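Local coordinates for photosystem II assembly protein Ycf48 (Thermosynechococcus elongatus, PDB 5OJ5), which binds the C-terminal extension of the D1 protein and probably acts early in photosystem II assembly and in the replacement of photodamaged D1, at residues R237-V242 / L273-R278; L59-I64 / L319-D324; F102-F107 / P144-A149. All coordinates share one frame; numbering follows the deposited sequence.

All three contacts join neighbouring blades of a seven-bladed beta-propeller, and each centre lies about 10 Å from the centre of the chain. Contact 3 is buried; contacts 1 and 2 are partly buried. Contacts 2 and 3 each pair the innermost strands of two successive blades, whereas contact 1 sets the second strand of one blade, 238-242, against the innermost strand of the next. Their chemistry differs accordingly: contact 3 is held by direct hydrogen bonds, contact 2 by aromatic and aliphatic packing, and contact 1 by packing with bridging waters. Contacts 1 and 2 touch through a probable R278 to P323 hydrogen bond and packing on F320. Contacts 2 and 3 touch along 59-64 and 102-107.

Contact 1 (R237-V242 / L273-R278); sequences RLWMIV and LDLAYR
L275 runs across one face of the W239 indole, the two side chains pointing opposite ways. Its CD2 sits 3.7 Å from the centroid of the five-membered ring and 6° off the normal, a CH-pi contact, while its CB covers the six-membered ring from the same face. Two torsions produce this overlap: W239 CG stands between the backbone N and the carbonyl carbon (chi1 56°), and L275 CG is anti to its own N (chi1 -177°). The pyrrole N-H remains accessible to water, which accepts from W239 NE1 at 3.0 Å and donates to L275 O at 2.9 Å. A second water accepts from R237 NH2 at 2.6 Å and lies 2.7 Å from Y277 OH, in the plane of both flat groups; R237 NE meanwhile forms a salt bridge with D235. At the other end, I241 CD1 reaches the backbone opposite, 3.6 Å from D274 N, beside the classic bulge in which L273 and D274 both face A286. D274 turns its OD2 to I318 N of the following blade. With no direct hydrogen bond between the segments and L275 N buried without a partner, the two blades meet here through shape and dispersion, and water carries the polar links.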
ATOM      1  N   ARG A 237      16.965  -2.848   3.089  1.00 13.10           N
ATOM      2  CA  ARG A 237      17.084  -1.436   3.431  1.00 12.58           C
ATOM      3  C   ARG A 237      15.693  -0.827   3.562  1.00 11.67           C
ATOM      4  O   ARG A 237      14.676  -1.450   3.233  1.00 12.26           O
ATOM      5  CB  ARG A 237      17.894  -0.697   2.361  1.00 14.10           C
ATOM      6  CG  ARG A 237      19.360  -1.142   2.274  1.00 18.11           C
ATOM      7  CD  ARG A 237      20.067  -0.425   1.123  1.00 22.03           C
ATOM      8  NE  ARG A 237      19.522  -0.892  -0.137  1.00 22.08           N
ATOM      9  CZ  ARG A 237      19.330  -0.153  -1.233  1.00 21.50           C
ATOM     10  NH1 ARG A 237      19.627   1.148  -1.291  1.00 23.11           N
ATOM     11  NH2 ARG A 237      18.801  -0.735  -2.290  1.00 23.87           N
ATOM     12  N   LEU A 238      15.669   0.411   4.038  1.00 12.34           N
ATOM     13  CA  LEU A 238      14.495   1.265   4.036  1.00 11.58           C
ATOM     14  C   LEU A 238      14.628   2.316   2.947  1.00 11.13           C
ATOM     15  O   LEU A 238      15.729   2.755   2.595  1.00 12.12           O
ATOM     16  CB  LEU A 238      14.322   1.968   5.373  1.00 13.15           C
ATOM     17  CG  LEU A 238      14.023   1.144   6.644  1.00 16.98           C
ATOM     18  CD1 LEU A 238      14.208   1.992   7.942  1.00 19.11           C
ATOM     19  CD2 LEU A 238      12.651   0.623   6.576  1.00 19.94           C
ATOM     20  N   TRP A 239      13.464   2.772   2.472  1.00 10.40           N
ATOM     21  CA  TRP A 239      13.374   3.954   1.634  1.00 10.34           C
ATOM     22  C   TRP A 239      12.457   4.954   2.322  1.00  9.81           C
ATOM     23  O   TRP A 239      11.587   4.583   3.106  1.00  9.94           O
ATOM     24  CB  TRP A 239      12.870   3.627   0.207  1.00 10.49           C
ATOM     25  CG  TRP A 239      11.548   2.920   0.124  1.00  9.94           C
ATOM     26  CD1 TRP A 239      11.344   1.572  -0.046  1.00 10.26           C
ATOM     27  CD2 TRP A 239      10.252   3.517   0.189  1.00  9.31           C
ATOM     28  NE1 TRP A 239      10.003   1.294  -0.106  1.00  9.78           N
ATOM     29  CE2 TRP A 239       9.308   2.469   0.046  1.00  8.93           C
ATOM     30  CE3 TRP A 239       9.776   4.830   0.338  1.00  9.93           C
ATOM     31  CZ2 TRP A 239       7.934   2.693   0.057  1.00  9.51           C
ATOM     32  CZ3 TRP A 239       8.392   5.045   0.372  1.00  9.99           C
ATOM     33  CH2 TRP A 239       7.492   3.978   0.239  1.00  9.76           C
ATOM     34  N   MET A 240      12.638   6.223   1.970  1.00  9.70           N
ATOM     35  CA  MET A 240      11.755   7.288   2.403  1.00  9.94           C
ATOM     36  C   MET A 240      11.419   8.226   1.258  1.00  9.59           C
ATOM     37  O   MET A 240      12.267   8.508   0.402  1.00 10.26           O
ATOM     38  CB  MET A 240      12.341   8.113   3.585  1.00 11.18           C
ATOM     39  CG  MET A 240      13.645   8.813   3.289  1.00 11.94           C
ATOM     40  SD  MET A 240      14.201   9.893   4.626  1.00 14.23           S
ATOM     41  CE  MET A 240      14.301   8.853   5.989  1.00 16.11           C
ATOM     42  N   ILE A 241      10.198   8.733   1.292  1.00  9.48           N
ATOM     43  CA  ILE A 241       9.738   9.876   0.506  1.00  9.89           C
ATOM     44  C   ILE A 241       9.519  11.020   1.486  1.00 10.26           C
ATOM     45  O   ILE A 241       8.819  10.844   2.494  1.00 10.49           O
ATOM     46  CB  ILE A 241       8.423   9.570  -0.224  1.00 10.32           C
ATOM     47  CG1 ILE A 241       8.639   8.485  -1.274  1.00 10.61           C
ATOM     48  CG2 ILE A 241       7.864  10.866  -0.835  1.00 12.37           C
ATOM     49  CD1 ILE A 241       7.330   7.932  -1.847  1.00 11.17           C
ATOM     50  N   VAL A 242      10.106  12.186   1.191  1.00 11.28           N
ATOM     51  CA  VAL A 242       9.940  13.365   2.025  1.00 12.66           C
ATOM     52  C   VAL A 242       9.271  14.464   1.209  1.00 12.30           C
ATOM     53  O   VAL A 242       9.216  14.430  -0.023  1.00 14.30           O
ATOM     54  CB  VAL A 242      11.246  13.873   2.663  1.00 15.06           C
ATOM     55  CG1 VAL A 242      11.935  12.753   3.442  1.00 16.98           C
ATOM     56  CG2 VAL A 242      12.137  14.450   1.614  1.00 16.83           C
ATOM     57  N   LEU A 273       4.164   9.846  -3.680  1.00 10.86           N
ATOM     58  CA  LEU A 273       3.206   9.191  -2.803  1.00 10.47           C
ATOM     59  C   LEU A 273       3.613   7.775  -2.474  1.00 10.31           C
ATOM     60  O   LEU A 273       3.331   7.319  -1.376  1.00 11.64           O
ATOM     61  CB  LEU A 273       1.825   9.242  -3.444  1.00 11.89           C
ATOM     62  CG  LEU A 273       1.293  10.672  -3.628  1.00 13.78           C
ATOM     63  CD1 LEU A 273       0.125  10.730  -4.577  1.00 14.68           C
ATOM     64  CD2 LEU A 273       0.949  11.266  -2.280  1.00 15.89           C
ATOM     65  N   ASP A 274       4.206   7.023  -3.417  1.00  9.94           N
ATOM     66  CA  ASP A 274       4.579   5.642  -3.150  1.00  9.68           C
ATOM     67  C   ASP A 274       5.756   5.254  -4.022  1.00  9.48           C
ATOM     68  O   ASP A 274       6.014   5.865  -5.072  1.00  9.89           O
ATOM     69  CB  ASP A 274       3.405   4.685  -3.405  1.00 10.88           C
ATOM     70  CG  ASP A 274       3.559   3.362  -2.700  1.00 10.76           C
ATOM     71  OD1 ASP A 274       4.352   3.285  -1.727  1.00 10.97           O
ATOM     72  OD2 ASP A 274       2.806   2.429  -3.029  1.00 13.72           O
ATOM     73  N   LEU A 275       6.468   4.229  -3.560  1.00  9.50           N
ATOM     74  CA  LEU A 275       7.659   3.713  -4.223  1.00 10.18           C
ATOM     75  C   LEU A 275       7.567   2.196  -4.122  1.00 10.11           C
ATOM     76  O   LEU A 275       7.284   1.669  -3.031  1.00 11.15           O
ATOM     77  CB  LEU A 275       8.907   4.235  -3.481  1.00 11.07           C
ATOM     78  CG  LEU A 275      10.269   3.871  -4.065  1.00 11.60           C
ATOM     79  CD1 LEU A 275      11.293   4.886  -3.607  1.00 14.42           C
ATOM     80  CD2 LEU A 275      10.723   2.512  -3.629  1.00 12.05           C
ATOM     81  N   ALA A 276       7.769   1.484  -5.221  1.00 10.00           N
ATOM     82  CA  ALA A 276       7.753   0.032  -5.162  1.00 10.31           C
ATOM     83  C   ALA A 276       8.674  -0.563  -6.195  1.00 10.48           C
ATOM     84  O   ALA A 276       8.845  -0.014  -7.287  1.00 11.66           O
ATOM     85  CB  ALA A 276       6.334  -0.525  -5.366  1.00 12.46           C
ATOM     86  N   TYR A 277       9.235  -1.715  -5.867  1.00 11.71           N
ATOM     87  CA  TYR A 277      10.148  -2.437  -6.732  1.00 12.01           C
ATOM     88  C   TYR A 277       9.410  -3.499  -7.538  1.00 12.15           C
ATOM     89  O   TYR A 277       8.691  -4.330  -6.978  1.00 14.64           O
ATOM     90  CB  TYR A 277      11.243  -3.126  -5.918  1.00 12.84           C
ATOM     91  CG  TYR A 277      12.243  -2.195  -5.279  1.00 13.29           C
ATOM     92  CD1 TYR A 277      13.546  -2.145  -5.752  1.00 14.97           C
ATOM     93  CD2 TYR A 277      11.892  -1.358  -4.199  1.00 14.37           C
ATOM     94  CE1 TYR A 277      14.472  -1.300  -5.164  1.00 16.33           C
ATOM     95  CE2 TYR A 277      12.831  -0.499  -3.633  1.00 15.65           C
ATOM     96  CZ  TYR A 277      14.114  -0.479  -4.110  1.00 17.12           C
ATOM     97  OH  TYR A 277      15.015   0.371  -3.505  1.00 19.65           O
ATOM     98  N   ARG A 278       9.607  -3.506  -8.841  1.00 11.81           N
ATOM     99  CA  ARG A 278       9.144  -4.632  -9.653  1.00 13.10           C
ATOM    100  C   ARG A 278      10.139  -5.780  -9.600  1.00 13.76           C
ATOM    101  O   ARG A 278       9.746  -6.954  -9.642  1.00 15.49           O
ATOM    102  CB  ARG A 278       8.920  -4.176 -11.111  1.00 13.04           C
ATOM    103  CG  ARG A 278       8.272  -5.271 -11.936  1.00 14.22           C
ATOM    104  CD  ARG A 278       8.009  -4.834 -13.368  1.00 15.97           C
ATOM    105  NE  ARG A 278       9.221  -4.638 -14.149  1.00 16.65           N
ATOM    106  CZ  ARG A 278       9.891  -5.612 -14.759  1.00 19.05           C
ATOM    107  NH1 ARG A 278       9.424  -6.856 -14.698  1.00 21.46           N
ATOM    108  NH2 ARG A 278      10.978  -5.313 -15.443  1.00 20.91           N
TER
HETATM  109  O   HOH W   1      17.522   0.092  -4.443  1.00 29.05           O
HETATM  110  O   HOH W   2       8.132  -0.560  -1.443  1.00 17.43           O

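Contact 2 (L59-I64 / L319-D324); sequences LDMSFI and LFFSPD
F63 points the CD2-CE2 edge of its ring into the face of F321, with CD2 3.6 Å above the ring plane, over its centre. The centroids are 4.8 Å apart and the planes 66° from each other, which makes this a T-shaped, edge-to-face pair. F63 CG is anti to its carbonyl carbon (chi1 -83°), a setting that swings the ring from strand 58-63 across to the neighbouring blade. The F321 ring is bordered in a second way at its rim, where M61 O lies in its plane, 3.5 Å from CZ. The M61 side chain crosses the ring at about a right angle. In the conformer described, one of two modelled, its SD stands 3.9 Å from F321 CE2 and 66° off the ring normal, an oblique Met-aromatic contact. L319 completes the apolar surface, its CD1 3.8 Å from M61 CB. D60 directs OD2 to V105 N of the next blade, as S62 OG does to F107 N. F321 lies where the chain turns a corner, at a classic bulge in which it and S322 face Q325. The sheet containing 317-320 also includes 47-51, so the first and last parts of the chain close this blade together, the velcro closure of propellers. No hydrogen bond crosses between 59-64 and 319-324; aromatic quadrupole and dispersion forces therefore carry the join, with D60 OD2 and S62 OG turned to the blade beyond.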
ATOM      1  N   LEU A  59      -8.430   1.596  -2.324  1.00 10.00           N
ATOM      2  CA  LEU A  59      -7.399   1.672  -1.300  1.00  9.78           C
ATOM      3  C   LEU A  59      -6.465   0.486  -1.245  1.00  8.87           C
ATOM      4  O   LEU A  59      -5.337   0.632  -0.762  1.00  9.86           O
ATOM      5  CB  LEU A  59      -8.036   1.916   0.057  1.00 10.21           C
ATOM      6  CG  LEU A  59      -8.828   3.229   0.147  1.00 11.92           C
ATOM      7  CD1 LEU A  59      -9.514   3.303   1.511  1.00 12.86           C
ATOM      8  CD2 LEU A  59      -7.888   4.421  -0.051  1.00 14.62           C
ATOM      9  N   ASP A  60      -6.893  -0.702  -1.659  1.00  8.46           N
ATOM     10  CA  ASP A  60      -6.021  -1.869  -1.546  1.00  8.65           C
ATOM     11  C   ASP A  60      -6.488  -2.952  -2.500  1.00  8.47           C
ATOM     12  O   ASP A  60      -7.625  -2.938  -2.997  1.00  8.58           O
ATOM     13  CB  ASP A  60      -5.947  -2.364  -0.099  1.00  9.26           C
ATOM     14  CG  ASP A  60      -4.697  -3.187   0.186  1.00  9.17           C
ATOM     15  OD1 ASP A  60      -3.703  -3.133  -0.605  1.00 10.06           O
ATOM     16  OD2 ASP A  60      -4.719  -3.871   1.228  1.00 10.65           O
ATOM     17  N   MET A  61      -5.612  -3.939  -2.722  1.00  8.59           N
ATOM     18  CA  MET A  61      -5.846  -5.032  -3.653  0.58  8.45           C
ATOM     19  C   MET A  61      -5.037  -6.233  -3.196  1.00  8.51           C
ATOM     20  O   MET A  61      -3.913  -6.073  -2.752  1.00  9.53           O
ATOM     21  CB  MET A  61      -5.475  -4.568  -5.069  0.58 10.15           C
ATOM     22  CG  MET A  61      -5.667  -5.596  -6.173  0.58 11.16           C
ATOM     23  SD  MET A  61      -5.025  -5.103  -7.785  0.58 11.04           S
ATOM     24  CE  MET A  61      -6.004  -3.663  -8.139  0.58  8.12           C
ATOM     25  N   SER A  62      -5.592  -7.432  -3.378  1.00  8.45           N
ATOM     26  CA  SER A  62      -4.872  -8.668  -3.062  1.00  8.62           C
ATOM     27  C   SER A  62      -5.370  -9.793  -3.946  1.00  9.43           C
ATOM     28  O   SER A  62      -6.567  -9.844  -4.277  1.00 10.21           O
ATOM     29  CB  SER A  62      -5.038  -9.006  -1.574  1.00  9.39           C
ATOM     30  OG  SER A  62      -4.241 -10.119  -1.197  1.00 10.46           O
ATOM     31  N   PHE A  63      -4.466 -10.690  -4.328  1.00 10.28           N
ATOM     32  CA  PHE A  63      -4.782 -11.796  -5.199  1.00 11.24           C
ATOM     33  C   PHE A  63      -4.744 -13.139  -4.464  1.00 11.79           C
ATOM     34  O   PHE A  63      -3.857 -13.411  -3.643  1.00 12.94           O
ATOM     35  CB  PHE A  63      -3.845 -11.827  -6.410  1.00 12.74           C
ATOM     36  CG  PHE A  63      -4.294 -10.904  -7.512  1.00 11.43           C
ATOM     37  CD1 PHE A  63      -5.030 -11.376  -8.596  1.00 11.78           C
ATOM     38  CD2 PHE A  63      -4.041  -9.562  -7.447  1.00 12.77           C
ATOM     39  CE1 PHE A  63      -5.496 -10.520  -9.578  1.00 12.55           C
ATOM     40  CE2 PHE A  63      -4.526  -8.693  -8.452  1.00 13.63           C
ATOM     41  CZ  PHE A  63      -5.257  -9.184  -9.497  1.00 13.47           C
ATOM     42  N   ILE A  64      -5.695 -13.997  -4.810  1.00 11.35           N
ATOM     43  CA  ILE A  64      -5.672 -15.403  -4.418  1.00 12.12           C
ATOM     44  C   ILE A  64      -4.615 -16.156  -5.205  1.00 13.19           C
ATOM     45  O   ILE A  64      -3.854 -16.955  -4.659  1.00 15.54           O
ATOM     46  CB  ILE A  64      -7.062 -16.002  -4.685  1.00 12.48           C
ATOM     47  CG1 ILE A  64      -8.070 -15.376  -3.723  1.00 14.12           C
ATOM     48  CG2 ILE A  64      -7.031 -17.533  -4.556  1.00 14.75           C
ATOM     49  CD1 ILE A  64      -9.450 -15.203  -4.143  1.00 17.43           C
ATOM     50  N   LEU A 319       1.292  -1.533  -6.412  1.00 10.00           N
ATOM     51  CA  LEU A 319       1.233  -2.903  -5.900  1.00 11.95           C
ATOM     52  C   LEU A 319       1.756  -3.836  -6.978  1.00 12.57           C
ATOM     53  O   LEU A 319       1.089  -4.024  -7.993  1.00 16.25           O
ATOM     54  CB  LEU A 319      -0.205  -3.270  -5.537  1.00 13.34           C
ATOM     55  CG  LEU A 319      -0.787  -2.482  -4.368  1.00 15.24           C
ATOM     56  CD1 LEU A 319      -2.231  -2.845  -4.128  1.00 19.30           C
ATOM     57  CD2 LEU A 319      -0.025  -2.770  -3.037  1.00 20.40           C
ATOM     58  N   PHE A 320       2.898  -4.453  -6.751  1.00 11.89           N
ATOM     59  CA  PHE A 320       3.397  -5.507  -7.633  1.00 12.61           C
ATOM     60  C   PHE A 320       3.115  -6.840  -6.980  1.00 14.56           C
ATOM     61  O   PHE A 320       3.459  -7.052  -5.817  1.00 20.64           O
ATOM     62  CB  PHE A 320       4.893  -5.378  -7.905  1.00 14.29           C
ATOM     63  CG  PHE A 320       5.201  -4.299  -8.919  1.00 13.43           C
ATOM     64  CD1 PHE A 320       4.869  -4.485 -10.237  1.00 14.23           C
ATOM     65  CD2 PHE A 320       5.834  -3.110  -8.526  1.00 14.72           C
ATOM     66  CE1 PHE A 320       5.152  -3.482 -11.174  1.00 15.64           C
ATOM     67  CE2 PHE A 320       6.101  -2.133  -9.449  1.00 16.66           C
ATOM     68  CZ  PHE A 320       5.758  -2.321 -10.759  1.00 16.39           C
ATOM     69  N   PHE A 321       2.487  -7.721  -7.711  1.00 12.19           N
ATOM     70  CA  PHE A 321       2.240  -9.087  -7.268  1.00 13.48           C
ATOM     71  C   PHE A 321       3.282 -10.074  -7.774  1.00 14.49           C
ATOM     72  O   PHE A 321       3.523 -11.093  -7.124  1.00 17.10           O
ATOM     73  CB  PHE A 321       0.818  -9.505  -7.670  1.00 13.82           C
ATOM     74  CG  PHE A 321      -0.200  -8.678  -6.976  1.00 12.43           C
ATOM     75  CD1 PHE A 321      -0.543  -8.983  -5.656  1.00 13.73           C
ATOM     76  CD2 PHE A 321      -0.752  -7.553  -7.558  1.00 13.00           C
ATOM     77  CE1 PHE A 321      -1.407  -8.188  -4.945  1.00 14.43           C
ATOM     78  CE2 PHE A 321      -1.636  -6.726  -6.822  1.00 13.62           C
ATOM     79  CZ  PHE A 321      -1.959  -7.067  -5.521  1.00 14.19           C
ATOM     80  N   SER A 322       3.922  -9.732  -8.856  1.00 15.16           N
ATOM     81  CA  SER A 322       5.053 -10.482  -9.388  1.00 15.54           C
ATOM     82  C   SER A 322       5.716  -9.560 -10.394  1.00 16.44           C
ATOM     83  O   SER A 322       5.192  -8.484 -10.675  1.00 16.05           O
ATOM     84  CB  SER A 322       4.540 -11.721 -10.103  1.00 16.16           C
ATOM     85  OG  SER A 322       3.983 -11.391 -11.358  1.00 16.16           O
ATOM     86  N   PRO A 323       6.839  -9.950 -11.004  1.00 17.97           N
ATOM     87  CA  PRO A 323       7.445  -9.073 -12.012  1.00 18.82           C
ATOM     88  C   PRO A 323       6.601  -8.827 -13.236  1.00 17.83           C
ATOM     89  O   PRO A 323       6.931  -7.915 -13.991  1.00 20.85           O
ATOM     90  CB  PRO A 323       8.766  -9.763 -12.343  1.00 21.43           C
ATOM     91  CG  PRO A 323       9.138 -10.431 -11.056  1.00 23.38           C
ATOM     92  CD  PRO A 323       7.800 -10.969 -10.548  1.00 19.79           C
ATOM     93  N   ASP A 324       5.543  -9.576 -13.510  0.55 17.17           N
ATOM     94  CA  ASP A 324       4.721  -9.189 -14.654  0.55 17.26           C
ATOM     95  C   ASP A 324       3.263  -8.948 -14.271  0.55 16.26           C
ATOM     96  O   ASP A 324       2.376  -9.025 -15.131  0.55 17.82           O
ATOM     97  CB  ASP A 324       4.837 -10.154 -15.835  0.55 19.43           C
ATOM     98  CG  ASP A 324       4.086 -11.419 -15.592  0.55 20.80           C
ATOM     99  OD1 ASP A 324       3.841 -11.730 -14.413  0.55 21.81           O
ATOM    100  OD2 ASP A 324       3.780 -12.124 -16.563  0.55 24.25           O
TER

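Contact 3 (F102-F107 / P144-A149); sequences FNSVSF and PRLIKA
Strands 102-107 and 144-149 run almost exactly parallel, their directions 4° apart and their axes 5.5 Å at closest, yet all three hydrogen bonds between them use a side chain. S104 and S106 each hold OG anti to the backbone N, extending it across the gap. S104 OG accepts from I147 N at 2.9 Å with an N-H...O angle of 170°, and S106 OG accepts from A149 N at 2.8 Å and 175°. Each serine thus takes the place of a backbone carbonyl. N103 ND2 donates to P144 O at 3.0 Å, in the plane of that carbonyl and nearly in that of its own amide, and also bonds E117 OE2. Methyls fill in round the hydroxyls: I147 CG2 is 3.6 Å from S104 OG. K148 bends at chi2 and curls back, and a water 2.7 Å from S106 OG accepts from its NZ; a second water bridges F107 O and A149 O. I147 and A149 also rest on W113 of strand 111-117. On the other side, strand 58-63 offers an aspartate and a serine oxygen to backbone N-H groups of 101-108, so that three successive innermost strands, 58-63, 101-108 and 144-151, are linked side chain to backbone round the central pore.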
ATOM      1  N   PHE A 102     -12.958   0.675   3.444  1.00 11.10           N
ATOM      2  CA  PHE A 102     -12.219  -0.578   3.478  1.00 11.24           C
ATOM      3  C   PHE A 102     -10.771  -0.263   3.154  1.00 11.38           C
ATOM      4  O   PHE A 102     -10.440   0.065   2.014  1.00 12.79           O
ATOM      5  CB  PHE A 102     -12.786  -1.588   2.489  1.00 11.65           C
ATOM      6  CG  PHE A 102     -14.153  -2.143   2.813  1.00 10.85           C
ATOM      7  CD1 PHE A 102     -14.691  -2.196   4.077  1.00 14.36           C
ATOM      8  CD2 PHE A 102     -14.891  -2.712   1.783  1.00 13.79           C
ATOM      9  CE1 PHE A 102     -15.945  -2.770   4.293  1.00 15.31           C
ATOM     10  CE2 PHE A 102     -16.094  -3.318   2.011  1.00 14.67           C
ATOM     11  CZ  PHE A 102     -16.631  -3.310   3.274  1.00 14.00           C
ATOM     12  N   ASN A 103      -9.925  -0.306   4.184  1.00 11.92           N
ATOM     13  CA  ASN A 103      -8.557   0.163   4.155  1.00 13.07           C
ATOM     14  C   ASN A 103      -7.590  -0.896   3.630  1.00 10.17           C
ATOM     15  O   ASN A 103      -6.504  -0.546   3.164  1.00 11.59           O
ATOM     16  CB  ASN A 103      -8.123   0.532   5.639  1.00 15.49           C
ATOM     17  CG  ASN A 103      -8.676   1.765   6.144  1.00 17.28           C
ATOM     18  OD1 ASN A 103      -8.863   2.732   5.420  1.00 19.68           O
ATOM     19  ND2 ASN A 103      -8.892   1.773   7.438  1.00 16.55           N
ATOM     20  N   SER A 104      -7.930  -2.181   3.781  1.00  9.49           N
ATOM     21  CA  SER A 104      -6.937  -3.232   3.615  1.00  9.17           C
ATOM     22  C   SER A 104      -7.653  -4.514   3.259  1.00  8.42           C
ATOM     23  O   SER A 104      -8.673  -4.843   3.866  1.00  9.52           O
ATOM     24  CB  SER A 104      -6.152  -3.370   4.904  1.00  9.61           C
ATOM     25  OG  SER A 104      -5.205  -4.409   4.913  1.00  9.89           O
ATOM     26  N   VAL A 105      -7.093  -5.254   2.291  1.00  8.35           N
ATOM     27  CA  VAL A 105      -7.556  -6.591   1.944  1.00  8.76           C
ATOM     28  C   VAL A 105      -6.325  -7.467   1.795  1.00  8.06           C
ATOM     29  O   VAL A 105      -5.302  -7.029   1.246  1.00  8.78           O
ATOM     30  CB  VAL A 105      -8.419  -6.607   0.665  1.00  8.71           C
ATOM     31  CG1 VAL A 105      -7.685  -6.010  -0.562  1.00  9.34           C
ATOM     32  CG2 VAL A 105      -8.954  -8.009   0.348  1.00  9.63           C
ATOM     33  N   SER A 106      -6.413  -8.712   2.280  1.00  8.07           N
ATOM     34  CA  SER A 106      -5.261  -9.611   2.186  1.00  8.15           C
ATOM     35  C   SER A 106      -5.743 -11.033   2.072  1.00  8.15           C
ATOM     36  O   SER A 106      -6.499 -11.499   2.933  1.00  8.53           O
ATOM     37  CB  SER A 106      -4.396  -9.447   3.423  1.00  8.64           C
ATOM     38  OG  SER A 106      -3.278 -10.312   3.406  1.00  8.86           O
ATOM     39  N   PHE A 107      -5.245 -11.732   1.060  1.00  8.48           N
ATOM     40  CA  PHE A 107      -5.487 -13.170   0.879  1.00  9.28           C
ATOM     41  C   PHE A 107      -4.188 -13.939   1.035  1.00  9.43           C
ATOM     42  O   PHE A 107      -3.101 -13.475   0.676  1.00 10.40           O
ATOM     43  CB  PHE A 107      -6.029 -13.450  -0.534  1.00 10.30           C
ATOM     44  CG  PHE A 107      -7.515 -13.196  -0.641  1.00  9.83           C
ATOM     45  CD1 PHE A 107      -8.421 -14.254  -0.499  1.00 10.38           C
ATOM     46  CD2 PHE A 107      -8.027 -11.904  -0.844  1.00 11.12           C
ATOM     47  CE1 PHE A 107      -9.780 -14.057  -0.562  1.00 10.89           C
ATOM     48  CE2 PHE A 107      -9.432 -11.704  -0.902  1.00 11.16           C
ATOM     49  CZ  PHE A 107     -10.289 -12.787  -0.754  1.00 10.52           C
ATOM     50  N   PRO A 144      -9.209  -0.524  12.635  1.00 12.77           N
ATOM     51  CA  PRO A 144      -8.267  -1.288  11.811  1.00 12.82           C
ATOM     52  C   PRO A 144      -7.722  -0.498  10.638  1.00 12.57           C
ATOM     53  O   PRO A 144      -8.471   0.182   9.932  1.00 15.50           O
ATOM     54  CB  PRO A 144      -9.130  -2.435  11.282  1.00 16.39           C
ATOM     55  CG  PRO A 144     -10.213  -2.545  12.247  1.00 16.76           C
ATOM     56  CD  PRO A 144     -10.530  -1.182  12.705  1.00 15.25           C
ATOM     57  N   ARG A 145      -6.422  -0.604  10.442  1.00 11.44           N
ATOM     58  CA  ARG A 145      -5.732   0.026   9.333  1.00 11.94           C
ATOM     59  C   ARG A 145      -5.194  -0.985   8.331  1.00 10.37           C
ATOM     60  O   ARG A 145      -5.162  -0.707   7.144  1.00 13.32           O
ATOM     61  CB  ARG A 145      -4.577   0.914   9.897  1.00 14.00           C
ATOM     62  CG  ARG A 145      -3.695   1.531   8.836  1.00 16.38           C
ATOM     63  CD  ARG A 145      -4.401   2.509   8.012  1.00 18.64           C
ATOM     64  NE  ARG A 145      -3.451   3.248   7.216  1.00 24.95           N
ATOM     65  CZ  ARG A 145      -2.754   4.310   7.652  1.00 29.91           C
ATOM     66  NH1 ARG A 145      -3.006   4.801   8.825  1.00 30.18           N
ATOM     67  NH2 ARG A 145      -1.886   4.935   6.890  1.00 34.84           N
ATOM     68  N   LEU A 146      -4.684  -2.125   8.817  1.00  9.81           N
ATOM     69  CA  LEU A 146      -4.012  -3.087   7.954  1.00  9.61           C
ATOM     70  C   LEU A 146      -4.331  -4.467   8.481  1.00  9.02           C
ATOM     71  O   LEU A 146      -4.321  -4.690   9.696  1.00  9.88           O
ATOM     72  CB  LEU A 146      -2.481  -2.829   7.984  1.00 10.92           C
ATOM     73  CG  LEU A 146      -1.631  -3.786   7.156  1.00 12.46           C
ATOM     74  CD1 LEU A 146      -0.379  -3.055   6.734  1.00 16.09           C
ATOM     75  CD2 LEU A 146      -1.197  -5.018   7.928  1.00 14.01           C
ATOM     76  N   ILE A 147      -4.565  -5.411   7.569  1.00  8.86           N
ATOM     77  CA  ILE A 147      -4.623  -6.828   7.920  1.00  9.25           C
ATOM     78  C   ILE A 147      -3.723  -7.567   6.968  1.00  8.79           C
ATOM     79  O   ILE A 147      -3.617  -7.219   5.783  1.00  9.02           O
ATOM     80  CB  ILE A 147      -6.077  -7.349   7.884  1.00 10.17           C
ATOM     81  CG1 ILE A 147      -6.181  -8.756   8.479  1.00 11.74           C
ATOM     82  CG2 ILE A 147      -6.706  -7.269   6.513  1.00 10.15           C
ATOM     83  CD1 ILE A 147      -7.190  -9.031   9.365  1.00 19.76           C
ATOM     84  N   LYS A 148      -3.029  -8.573   7.496  1.00  9.17           N
ATOM     85  CA  LYS A 148      -2.162  -9.430   6.704  1.00  9.09           C
ATOM     86  C   LYS A 148      -2.559 -10.876   6.951  1.00  8.75           C
ATOM     87  O   LYS A 148      -2.471 -11.364   8.090  1.00  9.75           O
ATOM     88  CB  LYS A 148      -0.692  -9.184   7.049  1.00 10.76           C
ATOM     89  CG  LYS A 148       0.220 -10.134   6.302  1.00 13.27           C
ATOM     90  CD  LYS A 148       0.275  -9.820   4.806  1.00 15.17           C
ATOM     91  CE  LYS A 148       1.232 -10.634   4.034  1.00 19.54           C
ATOM     92  NZ  LYS A 148       1.152 -10.265   2.565  1.00 24.09           N
ATOM     93  N   ALA A 149      -2.961 -11.558   5.883  1.00  9.12           N
ATOM     94  CA  ALA A 149      -3.303 -12.973   5.956  1.00  9.02           C
ATOM     95  C   ALA A 149      -2.025 -13.788   6.024  1.00  9.33           C
ATOM     96  O   ALA A 149      -1.132 -13.613   5.187  1.00 10.45           O
ATOM     97  CB  ALA A 149      -4.047 -13.386   4.693  1.00  9.69           C
TER
HETATM   98  O   HOH W   3      -1.577  -9.361   1.564  1.00 16.23           O
HETATM   99  O   HOH W   4      -0.959 -12.594   2.554  1.00 17.78           O